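Trimethylamine-N-oxide reductase (Haemophilus influenzae, PDB 7L5I) probably reduces S- and N-oxides, trimethylamine N-oxide among them, at a molybdenum centre held by two molybdopterin guanine dinucleotides. Local coordinates at residues 318-321 / 322-326; 360-363 / 364-367; 653-656 / 657-660. All coordinates share one frame; numbering follows the deposited sequence.

Contact 1: residues 318-321 / 322-326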
ATOM      1  N   ALA A 318       2.536  30.057 -13.955  1.00 16.78           N
ATOM      2  CA  ALA A 318       1.978  28.989 -14.774  1.00 18.32           C
ATOM      3  C   ALA A 318       2.897  28.654 -15.939  1.00 19.44           C
ATOM      4  O   ALA A 318       3.039  27.486 -16.303  1.00 20.03           O
ATOM      5  CB  ALA A 318       0.587  29.381 -15.278  1.00 19.19           C
ATOM      6  N   GLU A 319       3.539  29.666 -16.539  1.00 19.06           N
ATOM      7  CA  GLU A 319       4.463  29.409 -17.644  1.00 23.71           C
ATOM      8  C   GLU A 319       5.709  28.655 -17.188  1.00 18.86           C
ATOM      9  O   GLU A 319       6.177  27.742 -17.886  1.00 19.34           O
ATOM     10  CB  GLU A 319       4.841  30.741 -18.303  1.00 23.75           C
ATOM     11  CG  GLU A 319       3.683  31.407 -19.046  1.00 26.44           C
ATOM     12  CD  GLU A 319       2.619  32.053 -18.142  1.00 45.00           C
ATOM     13  OE1 GLU A 319       1.491  32.257 -18.642  1.00 54.53           O
ATOM     14  OE2 GLU A 319       2.888  32.366 -16.956  1.00 28.68           O
ATOM     15  N   TRP A 320       6.271  29.023 -16.032  1.00 18.28           N
ATOM     16  CA  TRP A 320       7.403  28.291 -15.474  1.00 19.04           C
ATOM     17  C   TRP A 320       7.014  26.850 -15.197  1.00 18.83           C
ATOM     18  O   TRP A 320       7.780  25.916 -15.476  1.00 18.05           O
ATOM     19  CB  TRP A 320       7.870  28.989 -14.192  1.00 18.95           C
ATOM     20  CG  TRP A 320       8.792  28.170 -13.329  1.00 19.17           C
ATOM     21  CD1 TRP A 320      10.157  28.110 -13.392  1.00 19.76           C
ATOM     22  CD2 TRP A 320       8.405  27.309 -12.258  1.00 16.73           C
ATOM     23  NE1 TRP A 320      10.642  27.252 -12.446  1.00 20.13           N
ATOM     24  CE2 TRP A 320       9.585  26.747 -11.729  1.00 20.01           C
ATOM     25  CE3 TRP A 320       7.170  26.942 -11.706  1.00 18.20           C
ATOM     26  CZ2 TRP A 320       9.574  25.838 -10.680  1.00 19.97           C
ATOM     27  CZ3 TRP A 320       7.166  26.040 -10.648  1.00 16.76           C
ATOM     28  CH2 TRP A 320       8.355  25.492 -10.165  1.00 17.24           C
ATOM     29  N   ALA A 321       5.815  26.651 -14.650  1.00 19.79           N
ATOM     30  CA  ALA A 321       5.374  25.311 -14.283  1.00 19.12           C
ATOM     31  C   ALA A 321       5.105  24.459 -15.514  1.00 16.48           C
ATOM     32  O   ALA A 321       5.421  23.268 -15.522  1.00 18.50           O
ATOM     33  CB  ALA A 321       4.119  25.389 -13.420  1.00 15.75           C
ATOM     34  N   ALA A 322       4.528  25.054 -16.563  1.00 17.48           N
ATOM     35  CA  ALA A 322       4.154  24.289 -17.751  1.00 16.04           C
ATOM     36  C   ALA A 322       5.353  23.566 -18.358  1.00 21.24           C
ATOM     37  O   ALA A 322       5.218  22.457 -18.893  1.00 22.55           O
ATOM     38  CB  ALA A 322       3.520  25.229 -18.790  1.00 19.61           C
ATOM     39  N   LYS A 323       6.530  24.188 -18.304  1.00 15.91           N
ATOM     40  CA  LYS A 323       7.735  23.606 -18.897  1.00 19.68           C
ATOM     41  C   LYS A 323       8.181  22.363 -18.154  1.00 17.98           C
ATOM     42  O   LYS A 323       8.811  21.481 -18.738  1.00 20.11           O
ATOM     43  CB  LYS A 323       8.877  24.631 -18.891  1.00 24.27           C
ATOM     44  CG  LYS A 323       8.630  25.828 -19.782  1.00 27.17           C
ATOM     45  CD  LYS A 323       9.543  27.012 -19.424  1.00 36.99           C
ATOM     46  CE  LYS A 323      11.023  26.671 -19.530  1.00 56.24           C
ATOM     47  NZ  LYS A 323      11.911  27.875 -19.391  1.00 58.22           N
ATOM     48  N   ILE A 324       7.884  22.287 -16.861  1.00 18.64           N
ATOM     49  CA  ILE A 324       8.327  21.177 -16.029  1.00 17.91           C
ATOM     50  C   ILE A 324       7.296  20.061 -16.002  1.00 17.87           C
ATOM     51  O   ILE A 324       7.634  18.885 -16.165  1.00 16.94           O
ATOM     52  CB  ILE A 324       8.627  21.694 -14.597  1.00 18.13           C
ATOM     53  CG1 ILE A 324       9.760  22.733 -14.639  1.00 19.94           C
ATOM     54  CG2 ILE A 324       9.039  20.553 -13.651  1.00 16.86           C
ATOM     55  CD1 ILE A 324       9.895  23.559 -13.386  1.00 19.36           C
ATOM     56  N   CYS A 325       6.012  20.401 -15.840  1.00 17.81           N
ATOM     57  CA  CYS A 325       5.008  19.375 -15.569  1.00 18.56           C
ATOM     58  C   CYS A 325       4.285  18.893 -16.815  1.00 18.29           C
ATOM     59  O   CYS A 325       3.587  17.881 -16.753  1.00 17.70           O
ATOM     60  CB  CYS A 325       3.995  19.884 -14.537  1.00 18.57           C
ATOM     61  SG  CYS A 325       2.856  21.196 -15.082  1.00 19.15           S
ATOM     62  N   GLY A 326       4.415  19.589 -17.938  1.00 19.10           N
ATOM     63  CA  GLY A 326       3.763  19.178 -19.149  1.00 19.40           C
ATOM     64  C   GLY A 326       2.326  19.618 -19.297  1.00 19.80           C
ATOM     65  O   GLY A 326       1.680  19.235 -20.278  1.00 23.04           O
TER
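Trp320 and Ile324 lie one turn apart on the short helix 318-325, which runs out at Gly326, and their side chains carry the apolar half of this local contact. CD1 of Ile324 sits over one face of the indole as a CH-pi contact, 3.9 Å from the centroid of the Trp320 six-membered ring and displaced from its centre toward the rim. Ile324 CD1 comes to 3.6 Å from Trp320 CZ2, and Trp320 CE2 is just as near. The Trp320 torsion (chi1 165°) sets CG opposite the backbone N and sends the ring along the helix surface; Ile324 extends CG1 and CD1 back over it. Both side chains also touch Pro273 of helix 271-284, and Ile324 meets Trp652.

The polar part is backbone. Ala322 N donates to Ala318 O at 2.9 Å, an ordinary helical bond. Ala321 O takes two donors: Cys325 N at 2.9 Å, almost in line with the carbonyl, and Ile324 N at 3.0 Å, which comes from well above the carbonyl plane. A bond from i+3 thus joins the usual one from i+4 in this last turn. Gly326 then leaves helical geometry with positive phi (84°), although its N still bonds to Ala322 O.

Of the charged side chains, Glu319 reaches away to a salt bridge with Lys333 of helix 329-341, tying the two consecutive helices together. Lys323 instead lays its aliphatic chain against the backbone of the preceding turn, its CG 3.6 Å from Glu319 O.

Contact 2: residues 360-363 / 364-367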
ATOM      1  N   GLN A 360       6.994  16.591  -0.152  1.00 14.06           N
ATOM      2  CA  GLN A 360       6.604  17.890  -0.653  1.00 15.51           C
ATOM      3  C   GLN A 360       5.221  17.886  -1.279  1.00 12.09           C
ATOM      4  O   GLN A 360       4.567  18.938  -1.331  1.00 13.91           O
ATOM      5  CB  GLN A 360       7.621  18.363  -1.701  1.00 14.48           C
ATOM      6  CG  GLN A 360       9.041  18.453  -1.231  1.00 12.00           C
ATOM      7  CD  GLN A 360       9.197  19.305   0.009  1.00 17.51           C
ATOM      8  OE1 GLN A 360       8.816  20.464   0.027  1.00 16.90           O
ATOM      9  NE2 GLN A 360       9.724  18.713   1.063  1.00 17.10           N
ATOM     10  N   THR A 361       4.753  16.742  -1.787  1.00 11.72           N
ATOM     11  CA  THR A 361       3.539  16.737  -2.596  1.00 14.13           C
ATOM     12  C   THR A 361       2.284  16.995  -1.756  1.00 15.13           C
ATOM     13  O   THR A 361       1.488  17.885  -2.073  1.00 15.00           O
ATOM     14  CB  THR A 361       3.439  15.422  -3.381  1.00 14.54           C
ATOM     15  OG1 THR A 361       3.393  14.313  -2.465  1.00 15.02           O
ATOM     16  CG2 THR A 361       4.627  15.238  -4.268  1.00 16.73           C
ATOM     17  N   HIS A 362       2.082  16.266  -0.659  1.00 12.61           N
ATOM     18  CA  HIS A 362       0.896  16.533   0.130  1.00 13.58           C
ATOM     19  C   HIS A 362       1.051  17.773   0.995  1.00 13.72           C
ATOM     20  O   HIS A 362       0.039  18.406   1.321  1.00 15.40           O
ATOM     21  CB  HIS A 362       0.537  15.295   0.947  1.00 15.16           C
ATOM     22  CG  HIS A 362       0.106  14.168   0.076  1.00 15.76           C
ATOM     23  ND1 HIS A 362       0.941  13.123  -0.259  1.00 21.39           N
ATOM     24  CD2 HIS A 362      -1.026  13.993  -0.648  1.00 17.40           C
ATOM     25  CE1 HIS A 362       0.309  12.307  -1.086  1.00 19.43           C
ATOM     26  NE2 HIS A 362      -0.890  12.812  -1.335  1.00 17.24           N
ATOM     27  N   TRP A 363       2.277  18.159   1.332  1.00 12.91           N
ATOM     28  CA  TRP A 363       2.490  19.441   1.990  1.00 13.25           C
ATOM     29  C   TRP A 363       2.002  20.570   1.096  1.00 13.64           C
ATOM     30  O   TRP A 363       1.264  21.463   1.538  1.00 12.65           O
ATOM     31  CB  TRP A 363       3.968  19.613   2.320  1.00 15.70           C
ATOM     32  CG  TRP A 363       4.292  20.676   3.306  1.00 12.27           C
ATOM     33  CD1 TRP A 363       3.439  21.525   3.916  1.00 14.01           C
ATOM     34  CD2 TRP A 363       5.592  20.983   3.797  1.00 14.81           C
ATOM     35  NE1 TRP A 363       4.120  22.351   4.778  1.00 15.33           N
ATOM     36  CE2 TRP A 363       5.450  22.026   4.728  1.00 14.48           C
ATOM     37  CE3 TRP A 363       6.863  20.456   3.554  1.00 15.47           C
ATOM     38  CZ2 TRP A 363       6.536  22.576   5.409  1.00 16.96           C
ATOM     39  CZ3 TRP A 363       7.944  20.990   4.239  1.00 17.43           C
ATOM     40  CH2 TRP A 363       7.771  22.034   5.160  1.00 17.71           C
ATOM     41  N   MET A 364       2.398  20.535  -0.178  1.00 12.72           N
ATOM     42  CA  MET A 364       1.963  21.550  -1.121  1.00 13.09           C
ATOM     43  C   MET A 364       0.472  21.424  -1.433  1.00 12.95           C
ATOM     44  O   MET A 364      -0.195  22.441  -1.653  1.00 12.88           O
ATOM     45  CB  MET A 364       2.809  21.461  -2.411  1.00 10.93           C
ATOM     46  CG  MET A 364       2.502  22.607  -3.367  1.00 14.68           C
ATOM     47  SD  MET A 364       2.905  24.227  -2.670  1.00 17.18           S
ATOM     48  CE  MET A 364       1.565  25.225  -3.354  1.00 18.29           C
ATOM     49  N   LEU A 365      -0.088  20.207  -1.441  1.00 13.24           N
ATOM     50  CA  LEU A 365      -1.520  20.081  -1.672  1.00 14.04           C
ATOM     51  C   LEU A 365      -2.317  20.759  -0.553  1.00 13.64           C
ATOM     52  O   LEU A 365      -3.335  21.417  -0.812  1.00 14.32           O
ATOM     53  CB  LEU A 365      -1.922  18.611  -1.771  1.00 13.10           C
ATOM     54  CG  LEU A 365      -3.374  18.391  -2.182  1.00 15.87           C
ATOM     55  CD1 LEU A 365      -3.551  18.798  -3.614  1.00 23.71           C
ATOM     56  CD2 LEU A 365      -3.779  16.958  -2.003  1.00 17.56           C
ATOM     57  N   VAL A 366      -1.894  20.557   0.703  1.00 12.01           N
ATOM     58  CA  VAL A 366      -2.542  21.208   1.845  1.00 12.55           C
ATOM     59  C   VAL A 366      -2.359  22.719   1.777  1.00 13.74           C
ATOM     60  O   VAL A 366      -3.262  23.490   2.125  1.00 14.72           O
ATOM     61  CB  VAL A 366      -1.988  20.629   3.157  1.00 16.06           C
ATOM     62  CG1 VAL A 366      -2.453  21.452   4.334  1.00 16.09           C
ATOM     63  CG2 VAL A 366      -2.443  19.212   3.283  1.00 15.15           C
ATOM     64  N   THR A 367      -1.188  23.163   1.324  1.00 11.73           N
ATOM     65  CA  THR A 367      -0.941  24.594   1.136  1.00 13.19           C
ATOM     66  C   THR A 367      -1.864  25.168   0.067  1.00 16.46           C
ATOM     67  O   THR A 367      -2.474  26.234   0.246  1.00 13.58           O
ATOM     68  CB  THR A 367       0.530  24.791   0.760  1.00 14.56           C
ATOM     69  OG1 THR A 367       1.375  24.395   1.856  1.00 13.69           O
ATOM     70  CG2 THR A 367       0.839  26.229   0.412  1.00 15.07           C
TER
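Trp363 O is gripped twice by Thr367, one turn further along the helix. Thr367 N donates to Trp363 O from 3.0 Å, and Thr367 OG1 donates to it from the same distance, reaching it from the other face of the carbonyl plane. The hydroxyl can fold back because chi1 of -65° turns OG1 beside its own backbone N, leaving the methyl CG2 on the far side. The buried hydroxyl is thereby satisfied within the helix. Three more i-to-i+4 bonds carry the turn: Met364 N to Gln360 O at 2.9 Å, Leu365 N to Thr361 O at 2.9 Å and Val366 N to His362 O at 3.0 Å. Helix 359-372 is the crossover of a beta-alpha-beta unit between strands 344-348 and 381-383 of the parallel sheet, and every residue here is buried. Its side chains pack against the elements around the helix. The Trp363 ring leads to helix 179-187, with NE1 bonded to Glu632 O, and His362 NE2 is held by Gly349 O. CD2 of Leu365 makes a lighter touch, approaching CD2 of the His362 imidazole obliquely at 4.3 Å. Val366 CG2 comes close to His362 O, at 3.3 Å.

Contact 3: residues 653-656 / 657-660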
ATOM      1  N   MET A 653      12.234  20.539  -5.713  1.00 17.66           N
ATOM      2  CA  MET A 653      13.603  20.046  -5.769  1.00 16.78           C
ATOM      3  C   MET A 653      13.637  18.960  -6.833  1.00 16.63           C
ATOM      4  O   MET A 653      12.834  18.022  -6.794  1.00 18.97           O
ATOM      5  CB  MET A 653      14.054  19.517  -4.402  1.00 20.33           C
ATOM      6  CG  MET A 653      14.087  20.590  -3.315  1.00 19.51           C
ATOM      7  SD  MET A 653      14.142  19.926  -1.639  1.00 23.37           S
ATOM      8  CE  MET A 653      12.430  19.380  -1.489  1.00 18.18           C
ATOM      9  N   GLU A 654      14.548  19.084  -7.802  1.00 19.07           N
ATOM     10  CA  GLU A 654      14.585  18.096  -8.865  1.00 18.93           C
ATOM     11  C   GLU A 654      15.079  16.762  -8.324  1.00 16.50           C
ATOM     12  O   GLU A 654      16.088  16.720  -7.605  1.00 19.86           O
ATOM     13  CB  GLU A 654      15.493  18.551 -10.003  1.00 24.26           C
ATOM     14  CG  GLU A 654      14.871  19.577 -10.907  1.00 30.81           C
ATOM     15  CD  GLU A 654      15.737  19.848 -12.127  1.00 54.68           C
ATOM     16  OE1 GLU A 654      16.885  19.331 -12.176  1.00 40.18           O
ATOM     17  OE2 GLU A 654      15.274  20.576 -13.029  1.00 54.54           O
ATOM     18  N   PRO A 655      14.426  15.660  -8.653  1.00 18.68           N
ATOM     19  CA  PRO A 655      14.934  14.347  -8.244  1.00 17.68           C
ATOM     20  C   PRO A 655      16.022  13.870  -9.199  1.00 21.34           C
ATOM     21  O   PRO A 655      16.219  14.425 -10.271  1.00 21.17           O
ATOM     22  CB  PRO A 655      13.697  13.455  -8.334  1.00 20.20           C
ATOM     23  CG  PRO A 655      12.926  14.020  -9.430  1.00 19.39           C
ATOM     24  CD  PRO A 655      13.137  15.544  -9.351  1.00 19.71           C
ATOM     25  N   GLU A 656      16.686  12.772  -8.804  1.00 19.33           N
ATOM     26  CA  GLU A 656      17.794  12.254  -9.602  1.00 20.86           C
ATOM     27  C   GLU A 656      17.314  11.726 -10.952  1.00 21.81           C
ATOM     28  O   GLU A 656      18.017  11.862 -11.966  1.00 22.97           O
ATOM     29  CB  GLU A 656      18.538  11.162  -8.827  1.00 22.32           C
ATOM     30  CG  GLU A 656      19.295  11.665  -7.601  1.00 23.87           C
ATOM     31  CD  GLU A 656      18.436  11.700  -6.325  1.00 28.67           C
ATOM     32  OE1 GLU A 656      17.210  11.454  -6.405  1.00 26.53           O
ATOM     33  OE2 GLU A 656      19.007  11.965  -5.241  1.00 32.28           O
ATOM     34  N   GLU A 657      16.115  11.134 -10.993  1.00 17.29           N
ATOM     35  CA  GLU A 657      15.550  10.535 -12.196  1.00 18.52           C
ATOM     36  C   GLU A 657      14.078  10.901 -12.299  1.00 19.05           C
ATOM     37  O   GLU A 657      13.295  10.568 -11.395  1.00 17.67           O
ATOM     38  CB  GLU A 657      15.711   8.996 -12.189  1.00 17.68           C
ATOM     39  CG  GLU A 657      17.171   8.530 -12.191  1.00 21.69           C
ATOM     40  CD  GLU A 657      17.363   7.009 -12.297  1.00 23.46           C
ATOM     41  OE1 GLU A 657      18.528   6.553 -12.142  1.00 22.26           O
ATOM     42  OE2 GLU A 657      16.380   6.261 -12.543  1.00 18.91           O
ATOM     43  N   PHE A 658      13.706  11.586 -13.376  1.00 18.16           N
ATOM     44  CA  PHE A 658      12.308  11.842 -13.727  1.00 15.27           C
ATOM     45  C   PHE A 658      12.274  12.376 -15.163  1.00 18.14           C
ATOM     46  O   PHE A 658      13.313  12.530 -15.810  1.00 18.39           O
ATOM     47  CB  PHE A 658      11.653  12.810 -12.738  1.00 16.23           C
ATOM     48  CG  PHE A 658      11.979  14.272 -12.985  1.00 14.80           C
ATOM     49  CD1 PHE A 658      13.300  14.716 -13.017  1.00 18.40           C
ATOM     50  CD2 PHE A 658      10.970  15.189 -13.171  1.00 18.65           C
ATOM     51  CE1 PHE A 658      13.598  16.054 -13.223  1.00 17.97           C
ATOM     52  CE2 PHE A 658      11.268  16.536 -13.405  1.00 20.60           C
ATOM     53  CZ  PHE A 658      12.581  16.959 -13.414  1.00 19.69           C
ATOM     54  N   ALA A 659      11.058  12.643 -15.665  1.00 16.60           N
ATOM     55  CA  ALA A 659      10.894  13.065 -17.061  1.00 20.77           C
ATOM     56  C   ALA A 659      11.803  14.232 -17.420  1.00 17.77           C
ATOM     57  O   ALA A 659      12.291  14.319 -18.558  1.00 18.30           O
ATOM     58  CB  ALA A 659       9.436  13.447 -17.335  1.00 21.45           C
ATOM     59  N   GLY A 660      12.080  15.113 -16.469  1.00 19.31           N
ATOM     60  CA  GLY A 660      12.888  16.293 -16.750  1.00 20.26           C
ATOM     61  C   GLY A 660      14.390  16.081 -16.860  1.00 24.02           C
ATOM     62  O   GLY A 660      15.096  17.025 -17.245  1.00 20.79           O
TER
HETATM   63  O   HOH W   1      15.210   9.819  -8.285  1.00 26.09           O
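Glu657 follows directly on Glu656, and a water joins the two: it accepts from Glu657 N at 3.1 Å and lies 3.2 Å from Glu656 OE1, to which it can donate. Glu656 bends at chi2 (88°) so that its carboxylate curls back toward the water; the same OE1 forms a salt bridge with Arg356. The chain of Glu657 first passes close to the preceding peptide, CG lying 3.4 Å from Glu656 C, and then runs out extended. Its buried carboxylate is well supplied, OE1 by Arg724 and Arg773 and OE2 by Ile790 N, an environment that would probably favour the charged form.

Next comes Phe658, which turns back on Pro655. With chi1 at 80°, CG stands between the backbone N and the carbonyl carbon, which brings one face of the Phe658 ring against CD and CG of Pro655. Pro655 CD sits above that face in a CH-pi contact, 4.0 Å from the centroid of the Phe658 ring, while Pro655 CG approaches Phe658 CD1 at 3.7 Å. The two side chains meet at about a right angle. Glu654 adds a looser oblique touch, its CG 4.3 Å from Phe658 CZ.

The chain turns at Ala659, so Gly660 N lies over the centre of the other face of the Phe658 ring, 3.3 Å above its plane. The ring is thus sandwiched between proline and backbone. Asn661 braces the turn by bonding both Pro655 O and Phe658 N. The arrangement is a proline-aromatic CH-pi contact in an irregular connection between helix 636-641 and strand 668-671, with the Phe658 side chain about 8 Å from a bound guanine dinucleotide cofactor.

From the N terminus the three contacts come in series; each is local, so none encloses or crosses another. Contact 1 lies on helix 318-325, contact 2 on the crossover helix 359-372, and contact 3 in the long connection before strand 668-671. Helix 271-284 is shared, packing against both contact 1 and contact 2. The later connection links up with both: Met653 CE meets Gln360 CG at 3.5 Å, Ser651 N bonds to Gln360 OE1, and Trp652 touches Ile324. Contacts 1 and 3 do not touch, their nearest atoms being about 5 Å apart, but Thr270 receives both Cys325 and Phe658. The connection thus ties to two helices far earlier in the chain.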